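Local coordinates for protein haloperoxidase (Corallina officinalis, PDB 1QHB) that catalyses the halogenation of organic substrates with bromide and hydrogen peroxide, using bound vanadate as cofactor, at residues D133-D138 against I568-E573; S334-Y339 against L382-A387; R389-V394 against H485-G490; A491-L496 against E533-A538. All blocks are in the same frame, centred on the assembly; numbering follows the deposited sequence.

Contact 1 of 4, residues D133-D138 against I568-E573; sequences DLEGPD and IGILEE
Gly136 brings the loop 133-138 down onto one turn of helix 553-574, its CA only 4.2 Å from the CA of Ile570. The loop is laid against the flank of a helix that belongs to the helical core of this vanadium haloperoxidase, and it contains an Asx turn, in which Asp133 OD1 accepts the N-H of Glu135. Glycine suits the closest point for two reasons. At phi 82° and psi 170° a side chain would be jammed against the preceding carbonyl, and it would also run into Ile570 CG1, which already lies 3.5 Å from Gly136 CA. The helix makes a matching concession at Gly569, where a beta carbon would collide with Pro137 CD; as deposited, that ring carbon rests 3.9 Å from Gly569 CA. With a glycine on each side, the loop and the helix meet backbone to backbone.

Glu573 supplies the polar part. Its CG stands anti to the carbonyl carbon and the chain runs out extended, carrying the carboxylate to the loop, where OE1 takes the N-H of Gly136 at 2.7 Å. The bond is bent, and its donor lies above the carboxylate plane. The buried group has further mates: OE1 pairs with Arg19 of a second subunit and OE2 with Arg29, so an anionic carboxylate would probably be favoured here. Beside it, Ile570 CG2 lies 4.3 Å from CD of Glu135, whose OE1 is hydrogen-bonded by Gln574 NE2.

Contact 2 of 4, residues S334-Y339 against L382-A387; sequences SLYEAY and LVTEVA
Thr384 OG1 is gripped twice, by the carbonyl oxygen of Ser381 one turn back on its own helix and by OG1 of Thr384 in a second subunit. The hydroxyl occupies the position between the backbone N and the carbonyl carbon (chi1 56°), which leaves the methyl anti to the carbonyl carbon and directed at Tyr336. That methyl makes a well-centred CH-pi contact: CG2 stands 3.4 Å from the centroid of the Tyr336 ring and only 3° from its normal. All six ring carbons are therefore at much the same distance from it. Thr384 CB adds a second touch near the rim, 3.5 Å from Tyr336 CE2, while Ala387 CB meets the ring at its edge, 4.3 Å from CD2. Over the opposite face, toward the rim, lies Ser334 OG.

Tyr336 is the N-cap residue of helix 337-349 and the third residue of a type I turn from Ser334 to Glu337. The contact thus sets the beginning of one helix of the core against the first half of helix 376-402, at a subunit boundary where the Tyr336 hydroxyl is bonded to the carbonyl oxygen of Leu380 in the second subunit. An alanine in place of Tyr336 would probably leave the Thr384 methyl without its aromatic face and that Leu380 oxygen without its hydroxyl mate. One turn further on, Tyr339 CB packs at 4.2 Å on Val383 CG2. From there the Tyr339 ring runs on to helix 484-499, where it touches Ala489, Cys492 and Val493.

Contact 3 of 4, residues R389-V394 against H485-G490; sequences RALKAV and HAVVAG. With PO4 (phosphate ion), chain G.
In Val487, chi1 of 80° sets CG1 between the backbone N and the carbonyl carbon and CG2 anti to the N, and both methyls touch the carbonyl oxygen of Ala390, each at 3.7 Å. Val394 has a similar torsion and slides past Val487 in the opposite direction, CG1 meeting Val487 CG1 at 3.7 Å. Leu391 lies across the adjoining Val488, its CG 3.9 Å from Val488 CG2.

At the start of segment 485-490, His485, by similarity an active-site and vanadate-binding residue, points away from this apolar seam to a phosphate, probably from the crystallisation liquor, held in the vanadate site. Its ND1 donates to phosphate O2 at 2.9 Å, near the ring plane, and its backbone N reaches the same oxygen at 3.3 Å. Lys398, Arg406, Ser483, Gly484, Arg545 and His551 complete the grip on the anion. An alanine in place of His485 would probably leave phosphate O2 without its ring donor and Asp333, which meets NE2, without that mate.

The segments 389-394 and 485-490 cross at 138°, their axes 8.8 Å apart, on helices 376-402 and 484-499, with helices 530-548 and 553-574 packed on the side chains of His485, Ala486 and Ala489.

Contact 4 of 4, residues A491-L496 against E533-A538; sequences ACVTIL and ELNKLA
Val493 points from helix 484-499 toward helix 530-548. Its CB stands 4.1 Å from Leu534 O and a little farther from Leu534 CB, where the two backbones are nearest. CG1, anti to the carbonyl carbon, goes to the backbone and stands 3.5 Å from the carbonyl oxygen of Leu534, an atom that also accepts the helical N-H of Ala538. CG2, between the backbone N and the carbonyl carbon, rests 4.0 Å from Ala538 CB. The Ala538 methyl, one turn beyond Leu534, meets both branches of the valine, with CG1 of Val493 4.1 Å from Ala538 CB. Phe589 and Tyr339 also touch the Val493 side chain.

One turn along, Leu496 and Leu534 meet at about a right angle. The methyl Leu534 CD1 settles 3.9 Å from Leu496 CB, and Leu534 CD2 reaches Leu496 CD1 at the same separation, two touches that join the pair.

Glu533 and Lys536 form a salt bridge along their own helix, NZ to OE2 at 2.8 Å on the syn lone pair, and Lys536 NZ is also bonded to the carbonyl oxygens of Val233 and Pro235. Asn535 OD1 comes within 4.5 Å of Val493 CG2; it accepts from Lys497, while ND2 donates to Pro229 O.

With an angle of 170° between axes that pass 9.7 Å apart, the two segments run nearly antiparallel, an arrangement that belongs to the helical bundle at the heart of the vanadium haloperoxidase fold.

From the N terminus, residues 133-138 open the longest loop, which closes only when helix 553-574 arrives near the C terminus to complete contact 1. The other three contacts are all nested inside it and follow in series, none crossing another. Contact 2 closes a short loop from the start of helix 337-349 to helix 376-402; contact 3 then runs from that same helix to helix 484-499, which in turn begins contact 4 with helix 530-548. Shared helices thus chain contacts 2, 3 and 4 together through the core. Salt bridges from Asp133 to Arg389 and Lys392 join contact 1 to contact 3, and contacts 1, 2 and 3 all reach a second subunit.

Contact 1 of 4, residues D133-D138 against I568-E573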
# COMPACT_ATOMS: atom_id res chain seq x y z
N ASP A 133 23.34 -11.61 3.96
CA ASP A 133 23.15 -13.04 4.09
C ASP A 133 21.62 -13.24 4.11
O ASP A 133 20.94 -12.38 4.64
CB ASP A 133 23.70 -13.65 5.39
CG ASP A 133 24.04 -15.12 5.17
OD1 ASP A 133 23.14 -15.95 5.30
OD2 ASP A 133 25.21 -15.46 4.82
N LEU A 134 21.17 -14.38 3.63
CA LEU A 134 19.79 -14.75 3.59
C LEU A 134 19.24 -15.19 4.94
O LEU A 134 18.01 -15.25 5.14
CB LEU A 134 19.58 -15.82 2.50
CG LEU A 134 19.90 -15.39 1.06
CD1 LEU A 134 19.45 -16.48 0.08
CD2 LEU A 134 19.29 -14.05 0.65
N GLU A 135 20.11 -15.47 5.92
CA GLU A 135 19.55 -15.89 7.22
C GLU A 135 20.41 -15.38 8.35
O GLU A 135 21.63 -15.20 8.18
CB GLU A 135 19.42 -17.41 7.30
CG GLU A 135 20.73 -18.17 7.32
CD GLU A 135 20.62 -19.67 7.37
OE1 GLU A 135 19.49 -20.24 7.34
OE2 GLU A 135 21.68 -20.32 7.44
N GLY A 136 19.82 -15.22 9.51
CA GLY A 136 20.58 -14.74 10.68
C GLY A 136 20.75 -13.25 10.71
O GLY A 136 20.43 -12.51 9.78
N PRO A 137 21.25 -12.74 11.84
CA PRO A 137 21.53 -11.33 11.99
C PRO A 137 22.50 -10.80 10.95
O PRO A 137 23.51 -11.49 10.63
CB PRO A 137 22.20 -11.21 13.35
CG PRO A 137 21.92 -12.48 14.04
CD PRO A 137 21.68 -13.55 13.03
N ASP A 138 22.18 -9.61 10.45
CA ASP A 138 23.10 -9.02 9.43
C ASP A 138 24.45 -8.83 10.11
O ASP A 138 24.52 -8.53 11.29
CB ASP A 138 22.54 -7.72 8.83
CG ASP A 138 23.52 -6.95 7.99
OD1 ASP A 138 23.80 -7.44 6.87
OD2 ASP A 138 24.07 -5.87 8.31
N ILE A 568 22.11 -18.15 17.74
CA ILE A 568 20.77 -17.98 18.34
C ILE A 568 19.84 -17.26 17.35
O ILE A 568 18.67 -17.61 17.18
CB ILE A 568 20.89 -17.20 19.68
CG1 ILE A 568 21.39 -18.06 20.81
CG2 ILE A 568 19.56 -16.54 20.04
CD1 ILE A 568 21.82 -17.41 22.13
N GLY A 569 20.36 -16.24 16.65
CA GLY A 569 19.61 -15.50 15.64
C GLY A 569 19.12 -16.33 14.46
O GLY A 569 17.96 -16.26 14.05
N ILE A 570 20.00 -17.23 13.98
CA ILE A 570 19.62 -18.16 12.94
C ILE A 570 18.55 -19.16 13.43
O ILE A 570 17.52 -19.49 12.81
CB ILE A 570 20.86 -18.94 12.42
CG1 ILE A 570 21.74 -17.95 11.63
CG2 ILE A 570 20.44 -20.12 11.62
CD1 ILE A 570 23.14 -18.46 11.26
N LEU A 571 18.77 -19.68 14.63
CA LEU A 571 17.73 -20.64 15.09
C LEU A 571 16.37 -19.95 15.22
O LEU A 571 15.35 -20.55 14.89
CB LEU A 571 18.09 -21.18 16.47
CG LEU A 571 19.26 -22.17 16.41
CD1 LEU A 571 19.64 -22.58 17.82
CD2 LEU A 571 18.88 -23.33 15.54
N GLU A 572 16.36 -18.73 15.74
CA GLU A 572 15.06 -18.02 15.88
C GLU A 572 14.34 -17.77 14.56
O GLU A 572 13.12 -17.93 14.51
CB GLU A 572 15.17 -16.63 16.52
CG GLU A 572 15.74 -16.75 17.95
CD GLU A 572 15.98 -15.39 18.57
OE1 GLU A 572 16.10 -14.40 17.81
OE2 GLU A 572 16.04 -15.33 19.82
N GLU A 573 15.09 -17.38 13.54
CA GLU A 573 14.50 -17.15 12.22
C GLU A 573 14.02 -18.45 11.58
O GLU A 573 12.93 -18.40 10.98
CB GLU A 573 15.52 -16.47 11.32
CG GLU A 573 15.62 -14.99 11.69
CD GLU A 573 16.90 -14.40 11.08
OE1 GLU A 573 17.17 -14.58 9.87
OE2 GLU A 573 17.59 -13.75 11.89

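Contact 2 of 4, residues S334-Y339 against L382-A387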
# COMPACT_ATOMS: atom_id res chain seq x y z
N SER A 334 40.02 -27.00 9.10
CA SER A 334 38.92 -26.30 8.39
C SER A 334 38.17 -25.55 9.52
O SER A 334 38.15 -26.09 10.67
CB SER A 334 38.01 -27.32 7.80
OG SER A 334 36.82 -27.20 8.57
N LEU A 335 37.49 -24.41 9.32
CA LEU A 335 36.97 -23.77 10.54
C LEU A 335 35.92 -24.50 11.31
O LEU A 335 36.09 -24.34 12.52
CB LEU A 335 36.72 -22.27 10.37
CG LEU A 335 37.86 -21.35 10.84
CD1 LEU A 335 39.22 -21.84 10.38
CD2 LEU A 335 37.64 -19.94 10.29
N TYR A 336 35.03 -25.34 10.83
CA TYR A 336 34.10 -26.03 11.74
C TYR A 336 34.56 -27.44 12.11
O TYR A 336 33.80 -28.25 12.66
CB TYR A 336 32.68 -26.11 11.13
CG TYR A 336 32.63 -26.70 9.74
CD1 TYR A 336 33.04 -27.98 9.45
CD2 TYR A 336 32.11 -25.95 8.69
CE1 TYR A 336 32.99 -28.51 8.17
CE2 TYR A 336 32.06 -26.46 7.41
CZ TYR A 336 32.47 -27.74 7.15
OH TYR A 336 32.40 -28.23 5.87
N GLU A 337 35.78 -27.81 11.70
CA GLU A 337 36.33 -29.13 11.88
C GLU A 337 36.14 -29.71 13.27
O GLU A 337 35.63 -30.81 13.44
CB GLU A 337 37.84 -29.14 11.48
CG GLU A 337 38.47 -30.52 11.62
CD GLU A 337 39.84 -30.69 10.98
OE1 GLU A 337 40.24 -29.78 10.23
OE2 GLU A 337 40.45 -31.75 11.24
N ALA A 338 36.55 -29.03 14.32
CA ALA A 338 36.50 -29.55 15.68
C ALA A 338 35.08 -29.91 16.09
O ALA A 338 34.90 -30.88 16.81
CB ALA A 338 37.10 -28.52 16.64
N TYR A 339 34.09 -29.13 15.66
CA TYR A 339 32.69 -29.25 16.09
C TYR A 339 31.98 -30.30 15.28
O TYR A 339 31.11 -31.04 15.75
CB TYR A 339 31.99 -27.86 16.08
CG TYR A 339 33.07 -26.84 16.49
CD1 TYR A 339 33.55 -26.77 17.77
CD2 TYR A 339 33.67 -26.07 15.50
CE1 TYR A 339 34.60 -25.91 18.10
CE2 TYR A 339 34.72 -25.21 15.79
CZ TYR A 339 35.19 -25.14 17.09
OH TYR A 339 36.24 -24.32 17.38
N LEU A 382 23.33 -27.98 9.91
CA LEU A 382 23.18 -26.76 10.72
C LEU A 382 24.48 -26.37 11.40
O LEU A 382 24.81 -25.18 11.42
CB LEU A 382 22.02 -26.92 11.70
CG LEU A 382 21.38 -25.72 12.38
CD1 LEU A 382 21.13 -24.60 11.40
CD2 LEU A 382 20.07 -26.08 13.07
N VAL A 383 25.30 -27.33 11.88
CA VAL A 383 26.51 -26.93 12.58
C VAL A 383 27.52 -26.27 11.67
O VAL A 383 28.41 -25.49 12.05
CB VAL A 383 27.06 -28.17 13.31
CG1 VAL A 383 27.61 -29.20 12.33
CG2 VAL A 383 28.17 -27.75 14.26
N THR A 384 27.51 -26.69 10.40
CA THR A 384 28.48 -26.18 9.42
C THR A 384 27.97 -24.93 8.74
O THR A 384 28.77 -24.05 8.46
CB THR A 384 28.80 -27.23 8.32
OG1 THR A 384 27.56 -27.60 7.70
CG2 THR A 384 29.40 -28.49 8.91
N GLU A 385 26.66 -24.79 8.53
CA GLU A 385 26.13 -23.62 7.80
C GLU A 385 26.21 -22.32 8.58
O GLU A 385 26.30 -21.26 7.96
CB GLU A 385 24.70 -23.86 7.34
CG GLU A 385 23.57 -23.23 8.15
CD GLU A 385 22.20 -23.65 7.65
OE1 GLU A 385 22.00 -24.85 7.36
OE2 GLU A 385 21.27 -22.80 7.51
N VAL A 386 26.23 -22.35 9.91
CA VAL A 386 26.33 -21.11 10.68
C VAL A 386 27.72 -20.54 10.53
O VAL A 386 27.87 -19.39 10.88
CB VAL A 386 26.04 -21.30 12.17
CG1 VAL A 386 24.63 -21.85 12.32
CG2 VAL A 386 27.00 -22.27 12.89
N ALA A 387 28.75 -21.31 10.16
CA ALA A 387 30.11 -20.78 10.13
C ALA A 387 30.32 -19.55 9.28
O ALA A 387 31.01 -18.61 9.70
CB ALA A 387 31.12 -21.87 9.79

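Contact 3 of 4, residues R389-V394 against H485-G490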
# COMPACT_ATOMS: atom_id res chain seq x y z
N ARG A 389 28.13 -17.36 8.36
CA ARG A 389 27.35 -16.22 8.85
C ARG A 389 28.14 -15.56 9.97
O ARG A 389 28.19 -14.33 10.04
CB ARG A 389 25.97 -16.66 9.32
CG ARG A 389 25.02 -16.89 8.19
CD ARG A 389 25.01 -18.30 7.64
NE ARG A 389 24.23 -18.35 6.39
CZ ARG A 389 24.30 -19.35 5.52
NH1 ARG A 389 25.11 -20.39 5.68
NH2 ARG A 389 23.52 -19.28 4.43
N ALA A 390 28.71 -16.37 10.85
CA ALA A 390 29.53 -15.83 11.94
C ALA A 390 30.79 -15.13 11.45
O ALA A 390 31.19 -14.10 11.99
CB ALA A 390 29.90 -16.98 12.88
N LEU A 391 31.41 -15.66 10.37
CA LEU A 391 32.64 -15.06 9.86
C LEU A 391 32.34 -13.68 9.27
O LEU A 391 33.16 -12.76 9.45
CB LEU A 391 33.35 -15.93 8.80
CG LEU A 391 34.01 -17.20 9.31
CD1 LEU A 391 34.35 -18.11 8.13
CD2 LEU A 391 35.26 -16.76 10.07
N LYS A 392 31.20 -13.51 8.63
CA LYS A 392 30.85 -12.22 8.07
C LYS A 392 30.76 -11.19 9.18
O LYS A 392 31.35 -10.12 9.03
CB LYS A 392 29.56 -12.22 7.25
CG LYS A 392 29.68 -12.86 5.86
CD LYS A 392 28.29 -13.11 5.28
CE LYS A 392 28.33 -14.12 4.14
NZ LYS A 392 27.00 -14.05 3.43
N ALA A 393 30.17 -11.56 10.32
CA ALA A 393 30.11 -10.64 11.44
C ALA A 393 31.49 -10.32 11.99
O ALA A 393 31.79 -9.14 12.27
CB ALA A 393 29.25 -11.21 12.58
N VAL A 394 32.36 -11.34 12.15
CA VAL A 394 33.67 -11.01 12.75
C VAL A 394 34.54 -10.26 11.76
O VAL A 394 35.41 -9.48 12.24
CB VAL A 394 34.39 -12.24 13.35
CG1 VAL A 394 35.22 -12.99 12.34
CG2 VAL A 394 35.26 -11.83 14.51
N HIS A 485 38.45 -18.23 14.20
CA HIS A 485 38.32 -19.53 14.89
C HIS A 485 37.35 -19.46 16.06
O HIS A 485 36.45 -20.27 16.26
CB HIS A 485 39.74 -19.87 15.48
CG HIS A 485 40.56 -20.57 14.45
ND1 HIS A 485 41.33 -19.97 13.48
CD2 HIS A 485 40.72 -21.90 14.25
CE1 HIS A 485 41.90 -20.90 12.72
NE2 HIS A 485 41.57 -22.08 13.19
N ALA A 486 37.52 -18.43 16.90
CA ALA A 486 36.65 -18.27 18.06
C ALA A 486 35.22 -17.89 17.69
O ALA A 486 34.30 -18.41 18.34
CB ALA A 486 37.26 -17.30 19.04
N VAL A 487 35.02 -17.11 16.59
CA VAL A 487 33.61 -16.79 16.30
C VAL A 487 32.87 -18.03 15.85
O VAL A 487 31.69 -18.28 16.08
CB VAL A 487 33.45 -15.61 15.33
CG1 VAL A 487 33.66 -16.04 13.86
CG2 VAL A 487 32.01 -15.10 15.44
N VAL A 488 33.55 -18.88 15.08
CA VAL A 488 32.99 -20.11 14.55
C VAL A 488 32.78 -21.11 15.68
O VAL A 488 31.77 -21.80 15.70
CB VAL A 488 33.85 -20.70 13.43
CG1 VAL A 488 33.45 -22.12 13.06
CG2 VAL A 488 33.77 -19.79 12.20
N ALA A 489 33.75 -21.16 16.61
CA ALA A 489 33.64 -22.07 17.75
C ALA A 489 32.32 -21.72 18.47
O ALA A 489 31.51 -22.61 18.73
CB ALA A 489 34.83 -21.94 18.71
N GLY A 490 32.15 -20.46 18.76
CA GLY A 490 30.99 -20.01 19.49
C GLY A 490 29.68 -20.37 18.84
O GLY A 490 28.75 -20.77 19.53
P PO4 G . 41.97 -16.13 13.14
O1 PO4 G . 43.39 -15.72 13.34
O2 PO4 G . 41.54 -17.13 14.16
O3 PO4 G . 41.81 -16.68 11.79
O4 PO4 G . 41.15 -14.88 13.31

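Contact 4 of 4, residues A491-L496 against E533-A538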
# COMPACT_ATOMS: atom_id res chain seq x y z
N ALA A 491 29.59 -20.11 17.53
CA ALA A 491 28.35 -20.43 16.84
C ALA A 491 28.14 -21.94 16.78
O ALA A 491 26.99 -22.35 16.94
CB ALA A 491 28.43 -19.89 15.42
N CYS A 492 29.14 -22.71 16.38
CA CYS A 492 29.01 -24.13 16.25
C CYS A 492 28.70 -24.85 17.58
O CYS A 492 27.84 -25.72 17.57
CB CYS A 492 30.31 -24.70 15.61
SG CYS A 492 30.61 -24.22 13.91
N VAL A 493 29.34 -24.53 18.71
CA VAL A 493 29.00 -25.28 19.91
C VAL A 493 27.62 -24.85 20.44
O VAL A 493 26.98 -25.67 21.06
CB VAL A 493 30.08 -25.30 21.02
CG1 VAL A 493 31.41 -25.87 20.51
CG2 VAL A 493 30.26 -23.93 21.61
N THR A 494 27.14 -23.66 20.13
CA THR A 494 25.78 -23.22 20.46
C THR A 494 24.79 -24.11 19.71
O THR A 494 23.90 -24.67 20.39
CB THR A 494 25.58 -21.74 20.10
OG1 THR A 494 26.48 -21.02 20.93
CG2 THR A 494 24.16 -21.24 20.41
N ILE A 495 25.07 -24.43 18.44
CA ILE A 495 24.14 -25.31 17.71
C ILE A 495 24.11 -26.69 18.32
O ILE A 495 23.05 -27.36 18.44
CB ILE A 495 24.58 -25.42 16.23
CG1 ILE A 495 24.37 -24.16 15.42
CG2 ILE A 495 23.86 -26.59 15.51
CD1 ILE A 495 22.97 -23.52 15.53
N LEU A 496 25.29 -27.27 18.59
CA LEU A 496 25.36 -28.60 19.17
C LEU A 496 24.74 -28.63 20.58
O LEU A 496 24.13 -29.64 20.90
CB LEU A 496 26.83 -29.06 19.24
CG LEU A 496 27.54 -29.28 17.90
CD1 LEU A 496 29.03 -29.56 18.15
CD2 LEU A 496 26.90 -30.39 17.11
N GLU A 533 32.05 -30.11 28.05
CA GLU A 533 33.12 -30.56 27.18
C GLU A 533 33.02 -29.91 25.78
O GLU A 533 34.01 -29.87 25.04
CB GLU A 533 33.11 -32.09 27.05
CG GLU A 533 33.59 -32.81 28.33
CD GLU A 533 35.01 -32.36 28.68
OE1 GLU A 533 35.95 -32.76 27.93
OE2 GLU A 533 35.13 -31.60 29.66
N LEU A 534 31.84 -29.42 25.40
CA LEU A 534 31.71 -28.71 24.10
C LEU A 534 32.21 -27.30 24.29
O LEU A 534 32.97 -26.74 23.49
CB LEU A 534 30.28 -28.71 23.59
CG LEU A 534 29.75 -30.03 23.02
CD1 LEU A 534 28.23 -29.93 22.78
CD2 LEU A 534 30.47 -30.38 21.72
N ASN A 535 31.87 -26.69 25.45
CA ASN A 535 32.39 -25.39 25.81
C ASN A 535 33.91 -25.50 25.92
O ASN A 535 34.67 -24.65 25.45
CB ASN A 535 31.83 -24.83 27.13
CG ASN A 535 30.39 -24.38 27.07
OD1 ASN A 535 29.73 -24.24 26.03
ND2 ASN A 535 29.80 -24.14 28.25
N LYS A 536 34.42 -26.55 26.56
CA LYS A 536 35.89 -26.74 26.68
C LYS A 536 36.58 -26.79 25.32
O LYS A 536 37.67 -26.25 25.12
CB LYS A 536 36.14 -28.04 27.45
CG LYS A 536 37.65 -28.21 27.73
CD LYS A 536 37.99 -29.44 28.54
CE LYS A 536 37.49 -29.34 29.98
NZ LYS A 536 37.49 -30.64 30.71
N LEU A 537 35.99 -27.53 24.38
CA LEU A 537 36.48 -27.69 23.03
C LEU A 537 36.55 -26.34 22.29
O LEU A 537 37.56 -25.98 21.66
CB LEU A 537 35.56 -28.64 22.26
CG LEU A 537 35.90 -28.93 20.78
CD1 LEU A 537 37.23 -29.63 20.68
CD2 LEU A 537 34.81 -29.78 20.13
N ALA A 538 35.49 -25.54 22.42
CA ALA A 538 35.52 -24.17 21.89
C ALA A 538 36.68 -23.40 22.48
O ALA A 538 37.45 -22.77 21.76
CB ALA A 538 34.21 -23.42 22.19